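Lin0012 protein (Listeria innocua, PDB 3K17) probably phosphorylates phosphomevalonate at the expense of ATP, as a GHMP-family kinase in the mevalonate route to isopentenyl diphosphate. Local coordinates at residues 213-218 / 321-326; 275-280 / 310-315; 33-38 / 347-352; 206-211 / 260-265. All coordinates share one frame; numbering follows the deposited sequence.

Overall arrangement
Contacts 1 and 2 are buried and meet in the antiparallel sheet of the C-terminal half, where strand 310-313 pairs with strand 321-326 of contact 1 and carries a helix in contact 2. The first is held by backbone hydrogen bonds and aromatic packing, the second by van der Waals touch alone. Contacts 3 and 4 are only partly buried and reach the other, mixed sheet; E210 and T351 hydrogen-bond between them. Contact 3 grips a loop with amide and backbone groups, whereas contact 4 sets a buried phenylalanine beside a His-carboxylate hydrogen bond and a salt bridge nearer the surface. Along the chain, contact 3 encloses all the others.

Contact 1: residues 213-218 / 321-326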
# COMPACT_ATOMS: atom_id res chain seq x y z
N PRO A 213 36.95 31.54 -33.53
CA PRO A 213 36.13 32.59 -32.90
C PRO A 213 35.99 32.33 -31.40
O PRO A 213 35.76 31.20 -30.99
CB PRO A 213 34.79 32.46 -33.63
CG PRO A 213 35.19 31.96 -34.99
CD PRO A 213 36.23 30.92 -34.66
N THR A 214 36.14 33.38 -30.60
CA THR A 214 36.03 33.24 -29.14
C THR A 214 34.66 32.69 -28.74
O THR A 214 33.63 33.17 -29.20
CB THR A 214 36.23 34.60 -28.42
OG1 THR A 214 37.53 35.12 -28.73
CG2 THR A 214 36.13 34.42 -26.89
N PHE A 215 34.66 31.68 -27.87
CA PHE A 215 33.42 31.07 -27.39
C PHE A 215 33.07 31.66 -26.01
O PHE A 215 33.88 31.61 -25.08
CB PHE A 215 33.61 29.56 -27.26
CG PHE A 215 32.33 28.80 -26.99
CD1 PHE A 215 31.32 28.75 -27.94
CD2 PHE A 215 32.18 28.08 -25.81
CE1 PHE A 215 30.18 27.99 -27.72
CE2 PHE A 215 31.04 27.32 -25.58
CZ PHE A 215 30.04 27.27 -26.53
N SER A 216 31.86 32.20 -25.88
CA SER A 216 31.43 32.78 -24.61
C SER A 216 30.26 32.01 -24.00
O SER A 216 29.34 31.59 -24.70
CB SER A 216 31.03 34.24 -24.82
OG SER A 216 32.15 35.03 -25.18
N VAL A 217 30.31 31.81 -22.68
CA VAL A 217 29.26 31.09 -21.96
C VAL A 217 28.58 32.01 -20.95
O VAL A 217 29.24 32.66 -20.14
CB VAL A 217 29.84 29.86 -21.21
CG1 VAL A 217 28.71 29.10 -20.50
CG2 VAL A 217 30.57 28.95 -22.19
N GLY A 218 27.25 32.09 -21.01
CA GLY A 218 26.52 32.94 -20.09
C GLY A 218 25.36 32.21 -19.41
O GLY A 218 24.47 31.71 -20.08
N CYS A 321 22.19 27.79 -19.56
CA CYS A 321 23.13 28.65 -20.27
C CYS A 321 22.85 28.94 -21.73
O CYS A 321 22.22 28.15 -22.44
CB CYS A 321 24.55 28.06 -20.20
SG CYS A 321 25.24 27.87 -18.55
N GLY A 322 23.34 30.10 -22.15
CA GLY A 322 23.25 30.51 -23.54
C GLY A 322 24.72 30.56 -23.95
O GLY A 322 25.59 30.66 -23.08
N ILE A 323 25.02 30.47 -25.24
CA ILE A 323 26.41 30.49 -25.71
C ILE A 323 26.56 31.41 -26.92
O ILE A 323 25.58 31.73 -27.59
CB ILE A 323 26.89 29.09 -26.14
CG1 ILE A 323 25.98 28.55 -27.25
CG2 ILE A 323 26.92 28.15 -24.94
CD1 ILE A 323 26.43 27.24 -27.85
N ALA A 324 27.80 31.81 -27.21
CA ALA A 324 28.05 32.68 -28.35
C ALA A 324 29.46 32.59 -28.92
O ALA A 324 30.40 32.18 -28.24
CB ALA A 324 27.76 34.13 -27.96
N PHE A 325 29.58 32.97 -30.19
CA PHE A 325 30.85 33.02 -30.91
C PHE A 325 31.04 34.48 -31.31
O PHE A 325 30.11 35.09 -31.83
CB PHE A 325 30.79 32.16 -32.17
CG PHE A 325 30.88 30.68 -31.91
CD1 PHE A 325 32.10 30.10 -31.57
CD2 PHE A 325 29.76 29.88 -32.03
CE1 PHE A 325 32.19 28.73 -31.34
CE2 PHE A 325 29.84 28.50 -31.80
CZ PHE A 325 31.06 27.92 -31.46
N SER A 326 32.23 35.04 -31.06
CA SER A 326 32.51 36.43 -31.41
C SER A 326 33.76 36.58 -32.29
O SER A 326 34.70 35.79 -32.20
CB SER A 326 32.69 37.28 -30.14
OG SER A 326 31.47 37.41 -29.43
O HOH W 1 31.78 35.03 -27.74
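F215, F325 and I323 form the apolar centre on one face of this two-stranded pairing. The F215 ring sets CD1 over a face of the F325 ring, offset toward its rim and 3.5 Å from F325 CE1. With the two planes 52° apart, the pair is neither a parallel stack nor a T-shape. CG of F215 stands anti to the backbone N (chi1 -171°), and the far end of the ring comes down on I323, F215 CZ lying 3.6 Å from I323 CG2. V217 and the sulphur of C321 continue the apolar surface more loosely, while P213 O meets the edge of the F325 ring near its plane.

Beneath these side chains the strands run antiparallel. Hydrogen-bonded pairs T214/S326, S216/A324 and G218/G322 alternate with non-hydrogen-bonded F215/F325 and V217/I323. The bonds from S216 N to A324 O (2.8 Å) and from G218 N to G322 O (3.0 Å) are nearly straight. T214 N to S326 O is weak, although its return partner, S326 N to T214 O, is sound at 3.0 Å.

On the opposite face a water donates to T214 O at 3.0 Å and also hydrogen-bonds S216 OG (2.6 Å) and S326 OG (2.9 Å), tying both strands to one polar point.

These are the two central strands of the four-stranded C-terminal sheet, flanked by 310-313 and 345-346. Helix 329-341 packs on the serine face through A332, L335 and W339. The aromatic face meets helix 267-288 and strand 7-18, and F215 makes edge-to-face contacts with W172 and F349.

Contact 2: residues 275-280 / 310-315; sequences KENRRI and AGKSSG
R278 and K312 mark where helix 275-280 comes closest to strand 310-313, their CA atoms 5.5 Å apart and the two axes at 32°. Their CB atoms touch, and R278 then runs extended past the G311 carbonyl, its CD 3.6 Å from G311 O. One turn earlier, K275 reaches the start of the strand: CG is 4.0 Å from A310 CB, and the bend at chi4 (-58°) brings NZ to the same methyl. N277 crosses K312 obliquely, with its CG 4.0 Å from K312 CE.

This is helix-on-sheet packing in the C-terminal part of the GHMP kinase fold: helix 267-288 rests on 310-313, the outermost strand of an antiparallel sheet, and helix 295-306 lies between the two in sequence. Much of the touching surface is aliphatic, joined by the G311 carbonyl, while the charged ends of R278 and K312 find partners elsewhere. The R278 guanidinium forms salt bridges with E293, D302 and E305. K312, bent at chi3 and chi4, turns NZ back to its own strand, where S313 O accepts it at 2.9 Å with the donor nearly along the C=O axis. E20 and V17 O also bind this ammonium.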
# COMPACT_ATOMS: atom_id res chain seq x y z
N LYS A 275 22.95 31.16 -36.25
CA LYS A 275 21.78 32.02 -36.36
C LYS A 275 20.59 31.20 -36.85
O LYS A 275 19.48 31.33 -36.33
CB LYS A 275 22.03 33.17 -37.35
CG LYS A 275 23.18 34.08 -36.99
CD LYS A 275 23.20 35.28 -37.94
CE LYS A 275 24.56 35.94 -38.00
NZ LYS A 275 25.01 36.39 -36.67
N GLU A 276 20.83 30.36 -37.85
CA GLU A 276 19.76 29.52 -38.39
C GLU A 276 19.28 28.50 -37.36
O GLU A 276 18.08 28.28 -37.21
CB GLU A 276 20.24 28.78 -39.64
CG GLU A 276 20.63 29.70 -40.80
CD GLU A 276 20.88 28.92 -42.08
OE1 GLU A 276 19.92 28.29 -42.57
OE2 GLU A 276 22.02 28.93 -42.59
N ASN A 277 20.22 27.88 -36.64
CA ASN A 277 19.84 26.90 -35.63
C ASN A 277 18.97 27.62 -34.60
O ASN A 277 17.92 27.11 -34.20
CB ASN A 277 21.06 26.30 -34.93
CG ASN A 277 20.77 24.97 -34.26
OD1 ASN A 277 19.61 24.64 -33.98
ND2 ASN A 277 21.82 24.20 -33.99
N ARG A 278 19.40 28.80 -34.19
CA ARG A 278 18.65 29.58 -33.22
C ARG A 278 17.23 29.79 -33.72
O ARG A 278 16.27 29.66 -32.96
CB ARG A 278 19.30 30.95 -33.00
CG ARG A 278 18.48 31.86 -32.08
CD ARG A 278 18.99 33.28 -32.02
NE ARG A 278 18.16 34.09 -31.13
CZ ARG A 278 18.20 35.42 -31.05
NH1 ARG A 278 19.04 36.12 -31.80
NH2 ARG A 278 17.39 36.05 -30.21
N ARG A 279 17.11 30.13 -35.00
CA ARG A 279 15.81 30.39 -35.61
C ARG A 279 14.85 29.21 -35.57
O ARG A 279 13.70 29.36 -35.15
CB ARG A 279 15.99 30.86 -37.05
CG ARG A 279 16.85 32.12 -37.21
CD ARG A 279 16.33 33.26 -36.34
NE ARG A 279 16.98 34.54 -36.62
CZ ARG A 279 18.25 34.83 -36.36
NH1 ARG A 279 19.05 33.92 -35.80
NH2 ARG A 279 18.73 36.03 -36.64
N ILE A 280 15.30 28.04 -36.01
CA ILE A 280 14.42 26.87 -36.02
C ILE A 280 14.02 26.46 -34.60
O ILE A 280 12.95 25.88 -34.41
CB ILE A 280 15.06 25.67 -36.75
CG1 ILE A 280 16.26 25.13 -35.96
CG2 ILE A 280 15.52 26.10 -38.14
CD1 ILE A 280 16.86 23.89 -36.57
N ALA A 310 27.35 35.36 -33.32
CA ALA A 310 26.10 34.61 -33.26
C ALA A 310 25.96 33.97 -31.87
O ALA A 310 26.96 33.75 -31.19
CB ALA A 310 26.07 33.54 -34.34
N GLY A 311 24.73 33.70 -31.47
CA GLY A 311 24.51 33.12 -30.16
C GLY A 311 23.20 32.37 -30.09
O GLY A 311 22.37 32.48 -31.00
N LYS A 312 22.99 31.61 -29.02
CA LYS A 312 21.77 30.83 -28.87
C LYS A 312 21.73 30.13 -27.52
O LYS A 312 22.71 30.13 -26.78
CB LYS A 312 21.68 29.78 -29.98
CG LYS A 312 22.88 28.84 -30.04
CD LYS A 312 22.73 27.75 -31.11
CE LYS A 312 21.72 26.67 -30.72
NZ LYS A 312 22.26 25.67 -29.74
N SER A 313 20.59 29.53 -27.21
CA SER A 313 20.46 28.80 -25.97
C SER A 313 21.26 27.51 -26.17
O SER A 313 21.48 27.08 -27.30
CB SER A 313 18.99 28.47 -25.69
OG SER A 313 18.39 27.84 -26.81
N SER A 314 21.71 26.93 -25.07
CA SER A 314 22.47 25.69 -25.13
C SER A 314 21.71 24.61 -24.38
O SER A 314 21.50 24.69 -23.17
CB SER A 314 23.86 25.87 -24.50
OG SER A 314 24.52 24.62 -24.40
N GLY A 315 21.29 23.58 -25.11
CA GLY A 315 20.55 22.50 -24.50
C GLY A 315 19.05 22.65 -24.67
O GLY A 315 18.55 22.98 -25.76

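Contact 3: residues 33-38 / 347-352; sequences TAVNRY and LPFHTG
N36 and H350 cross at about a right angle, with N36 CB placed over the centre of the imidazole, 3.5 Å from its centroid, in a CH-pi contact. The amide plane is turned 42° from the ring. CG of N36 lies between its backbone N and carbonyl carbon (chi1 56°), and from there the amide grips the opposite backbone twice. OD1 accepts H350 N at 3.2 Å, that donor standing above the amide plane, while ND2 donates to P348 O at 3.2 Å with the acceptor in the plane. N36 thus holds the loop, which has no regular structure, at two backbone points.

R37 adds a weak bond from NH2 to P348 O. Its guanidinium lies under L347, whose CD2 is centred 4.2 Å above one face.

The F349 ring meets T33 tip to tip, CZ 3.6 Å from T33 OG1, and V35 crosses it at about a right angle, setting CG1 at the ring edge. Between them, A34 O takes two donors from opposite faces of its plane: T33 OG1 at 3.0 Å and G352 N at 3.1 Å, the latter bond almost straight. Glycine at 352 lets the chain come close, with CA 3.4 Å from V35 O.

Segment 33-38 turns a corner at N36 between strands 29-35 and 37-45. The 347-352 loop carries the chain from strand 345-346 of the C-terminal sheet to 355-357 of the mixed sheet. F349 also packs on W172 and on V217 of strand 214-219, joining the two sheets.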
# COMPACT_ATOMS: atom_id res chain seq x y z
N THR A 33 30.61 20.76 -26.75
CA THR A 33 31.93 21.02 -26.25
C THR A 33 31.90 20.76 -24.75
O THR A 33 30.90 21.02 -24.09
CB THR A 33 32.40 22.48 -26.48
OG1 THR A 33 33.71 22.64 -25.92
CG2 THR A 33 31.47 23.48 -25.80
N ALA A 34 32.99 20.20 -24.23
CA ALA A 34 33.10 19.96 -22.81
C ALA A 34 33.58 21.30 -22.25
O ALA A 34 34.15 22.11 -22.99
CB ALA A 34 34.12 18.86 -22.53
N VAL A 35 33.34 21.56 -20.97
CA VAL A 35 33.75 22.83 -20.38
C VAL A 35 34.76 22.64 -19.25
O VAL A 35 34.88 21.56 -18.67
CB VAL A 35 32.53 23.64 -19.84
CG1 VAL A 35 31.46 23.76 -20.92
CG2 VAL A 35 31.95 22.96 -18.62
N ASN A 36 35.47 23.72 -18.94
CA ASN A 36 36.48 23.73 -17.90
C ASN A 36 35.92 23.78 -16.46
O ASN A 36 36.44 24.49 -15.60
CB ASN A 36 37.42 24.92 -18.13
CG ASN A 36 36.68 26.24 -18.20
OD1 ASN A 36 35.67 26.37 -18.89
ND2 ASN A 36 37.19 27.23 -17.48
N ARG A 37 34.85 23.02 -16.22
CA ARG A 37 34.22 22.93 -14.89
C ARG A 37 33.99 21.44 -14.73
O ARG A 37 33.42 20.79 -15.60
CB ARG A 37 32.93 23.75 -14.86
CG ARG A 37 33.25 25.25 -14.99
CD ARG A 37 32.05 26.13 -15.29
NE ARG A 37 32.52 27.44 -15.71
CZ ARG A 37 33.05 28.36 -14.91
NH1 ARG A 37 33.15 28.13 -13.60
NH2 ARG A 37 33.54 29.48 -15.42
N TYR A 38 34.43 20.91 -13.59
CA TYR A 38 34.39 19.47 -13.39
C TYR A 38 33.67 18.86 -12.20
O TYR A 38 33.39 19.50 -11.18
CB TYR A 38 35.84 18.97 -13.32
CG TYR A 38 36.69 19.35 -14.51
CD1 TYR A 38 36.90 18.45 -15.55
CD2 TYR A 38 37.23 20.64 -14.63
CE1 TYR A 38 37.61 18.81 -16.68
CE2 TYR A 38 37.95 21.02 -15.77
CZ TYR A 38 38.13 20.08 -16.79
OH TYR A 38 38.82 20.41 -17.92
N LEU A 347 30.58 32.75 -17.52
CA LEU A 347 31.33 31.60 -17.04
C LEU A 347 32.59 31.45 -17.90
O LEU A 347 32.55 30.84 -18.98
CB LEU A 347 30.48 30.31 -17.11
CG LEU A 347 29.16 30.29 -16.32
CD1 LEU A 347 28.52 28.89 -16.40
CD2 LEU A 347 29.42 30.64 -14.87
N PRO A 348 33.71 32.05 -17.46
CA PRO A 348 34.98 31.98 -18.19
C PRO A 348 35.18 30.58 -18.76
O PRO A 348 35.12 29.59 -18.03
CB PRO A 348 36.01 32.35 -17.13
CG PRO A 348 35.25 33.44 -16.35
CD PRO A 348 33.86 32.85 -16.22
N PHE A 349 35.43 30.50 -20.06
CA PHE A 349 35.55 29.22 -20.74
C PHE A 349 36.83 28.88 -21.48
O PHE A 349 37.51 29.73 -22.03
CB PHE A 349 34.38 29.10 -21.74
CG PHE A 349 34.51 27.94 -22.71
CD1 PHE A 349 33.86 26.73 -22.46
CD2 PHE A 349 35.28 28.06 -23.87
CE1 PHE A 349 33.98 25.66 -23.35
CE2 PHE A 349 35.41 26.99 -24.76
CZ PHE A 349 34.76 25.79 -24.50
N HIS A 350 37.15 27.59 -21.45
CA HIS A 350 38.24 27.00 -22.21
C HIS A 350 37.86 25.52 -22.24
O HIS A 350 37.29 24.98 -21.28
CB HIS A 350 39.67 27.30 -21.69
CG HIS A 350 39.97 26.87 -20.29
ND1 HIS A 350 39.82 27.71 -19.20
CD2 HIS A 350 40.51 25.72 -19.80
CE1 HIS A 350 40.25 27.10 -18.11
NE2 HIS A 350 40.68 25.90 -18.45
N THR A 351 38.10 24.88 -23.38
CA THR A 351 37.72 23.49 -23.58
C THR A 351 38.06 22.53 -22.45
O THR A 351 39.20 22.46 -22.00
CB THR A 351 38.34 22.96 -24.89
OG1 THR A 351 38.12 23.91 -25.94
CG2 THR A 351 37.69 21.64 -25.28
N GLY A 352 37.05 21.79 -21.98
CA GLY A 352 37.28 20.84 -20.91
C GLY A 352 37.93 19.54 -21.38
O GLY A 352 37.72 19.12 -22.52

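Contact 4: residues 206-211 / 260-265; sequences ETLEEP and QAFHTK
F262 pushes its ring into the chain at 208-211, where L208, E209 and P211 meet it. L208 crosses it at about a right angle, with CD1 over one face, offset toward the rim and 4.0 Å from the centroid. P211 CG approaches obliquely to 3.4 Å from CE1, and the carbonyl oxygen of E209 lies at the ring edge, 3.1 Å from CD1. The chi1 of F262, -98°, is well off a staggered value, in keeping with such close surroundings.

Nearer the surface, E206 stretches out fully, CG anti to the backbone N (chi1 -177°), and meets H263 tip to tip. H263 NE2 donates to the syn lone pair of OE2 at 2.7 Å, OE2 lying close to the imidazole plane, although the carboxylate is turned 34° from it. E209 instead bends at chi2, and its OE1 offers the anti lone pair to K265 NZ in a 3.1 Å salt bridge. K265 leaves helical geometry with positive phi, in a Schellman motif. A water donates to E209 O and F262 O, bridging the two backbones.

The phenylalanine thus anchors the helix end against strand 204-208 and its exit, and the E206 carboxylate would tend to favour a protonated H263.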
# COMPACT_ATOMS: atom_id res chain seq x y z
N GLU A 206 32.67 11.94 -33.28
CA GLU A 206 33.80 12.53 -33.96
C GLU A 206 34.45 13.69 -33.22
O GLU A 206 33.77 14.66 -32.87
CB GLU A 206 33.38 13.02 -35.35
CG GLU A 206 34.53 13.59 -36.16
CD GLU A 206 34.07 14.27 -37.43
OE1 GLU A 206 32.90 14.09 -37.82
OE2 GLU A 206 34.89 14.99 -38.05
N THR A 207 35.75 13.59 -33.00
CA THR A 207 36.49 14.65 -32.34
C THR A 207 36.64 15.79 -33.36
O THR A 207 37.02 15.55 -34.50
CB THR A 207 37.88 14.17 -31.89
OG1 THR A 207 37.72 13.25 -30.79
CG2 THR A 207 38.74 15.34 -31.45
N LEU A 208 36.35 17.01 -32.93
CA LEU A 208 36.44 18.19 -33.79
C LEU A 208 37.51 19.17 -33.32
O LEU A 208 38.01 19.08 -32.20
CB LEU A 208 35.10 18.92 -33.84
CG LEU A 208 33.90 18.18 -34.43
CD1 LEU A 208 32.64 19.02 -34.21
CD2 LEU A 208 34.13 17.94 -35.91
N GLU A 209 37.83 20.11 -34.20
CA GLU A 209 38.81 21.14 -33.91
C GLU A 209 38.08 22.35 -33.36
O GLU A 209 37.04 22.76 -33.89
CB GLU A 209 39.57 21.55 -35.18
CG GLU A 209 40.45 20.46 -35.78
CD GLU A 209 41.92 20.63 -35.43
OE1 GLU A 209 42.51 21.66 -35.84
OE2 GLU A 209 42.49 19.74 -34.75
N GLU A 210 38.61 22.92 -32.28
CA GLU A 210 38.01 24.09 -31.65
C GLU A 210 38.00 25.26 -32.63
O GLU A 210 39.01 25.56 -33.26
CB GLU A 210 38.82 24.46 -30.41
CG GLU A 210 38.20 25.54 -29.55
CD GLU A 210 39.05 25.87 -28.35
OE1 GLU A 210 39.70 24.95 -27.81
OE2 GLU A 210 39.06 27.04 -27.92
N PRO A 211 36.85 25.93 -32.77
CA PRO A 211 36.79 27.07 -33.69
C PRO A 211 37.67 28.21 -33.18
O PRO A 211 37.91 28.33 -31.97
CB PRO A 211 35.31 27.45 -33.68
CG PRO A 211 34.63 26.15 -33.38
CD PRO A 211 35.51 25.58 -32.29
N GLN A 260 30.70 21.26 -41.70
CA GLN A 260 31.57 21.72 -42.77
C GLN A 260 32.38 22.89 -42.22
O GLN A 260 33.60 22.94 -42.37
CB GLN A 260 30.73 22.20 -43.96
CG GLN A 260 31.53 22.73 -45.15
CD GLN A 260 30.62 23.29 -46.22
OE1 GLN A 260 29.63 22.66 -46.60
NE2 GLN A 260 30.95 24.48 -46.72
N ALA A 261 31.69 23.82 -41.57
CA ALA A 261 32.34 25.00 -40.98
C ALA A 261 33.47 24.61 -40.05
O ALA A 261 34.52 25.25 -40.03
CB ALA A 261 31.31 25.84 -40.23
N PHE A 262 33.26 23.55 -39.26
CA PHE A 262 34.28 23.08 -38.33
C PHE A 262 35.45 22.48 -39.10
O PHE A 262 36.60 22.85 -38.88
CB PHE A 262 33.68 22.01 -37.40
CG PHE A 262 33.25 22.54 -36.05
CD1 PHE A 262 34.11 22.44 -34.95
CD2 PHE A 262 32.00 23.13 -35.88
CE1 PHE A 262 33.71 22.91 -33.70
CE2 PHE A 262 31.60 23.61 -34.63
CZ PHE A 262 32.46 23.50 -33.54
N HIS A 263 35.15 21.56 -40.00
CA HIS A 263 36.17 20.91 -40.81
C HIS A 263 37.02 21.91 -41.59
O HIS A 263 38.25 21.79 -41.64
CB HIS A 263 35.52 19.94 -41.80
CG HIS A 263 35.02 18.67 -41.17
ND1 HIS A 263 34.14 17.82 -41.80
CD2 HIS A 263 35.32 18.09 -39.98
CE1 HIS A 263 33.92 16.77 -41.03
NE2 HIS A 263 34.62 16.91 -39.92
N THR A 264 36.37 22.92 -42.17
CA THR A 264 37.09 23.91 -42.96
C THR A 264 37.42 25.21 -42.25
O THR A 264 37.99 26.12 -42.85
CB THR A 264 36.32 24.23 -44.26
OG1 THR A 264 35.05 24.83 -43.93
CG2 THR A 264 36.07 22.96 -45.04
N LYS A 265 37.07 25.30 -40.97
CA LYS A 265 37.34 26.51 -40.20
C LYS A 265 36.72 27.72 -40.87
O LYS A 265 37.31 28.79 -40.93
CB LYS A 265 38.84 26.72 -40.05
CG LYS A 265 39.58 25.53 -39.47
CD LYS A 265 41.05 25.83 -39.25
CE LYS A 265 41.81 24.58 -38.80
NZ LYS A 265 41.25 23.98 -37.55
O HOH W 2 37.13 24.09 -36.30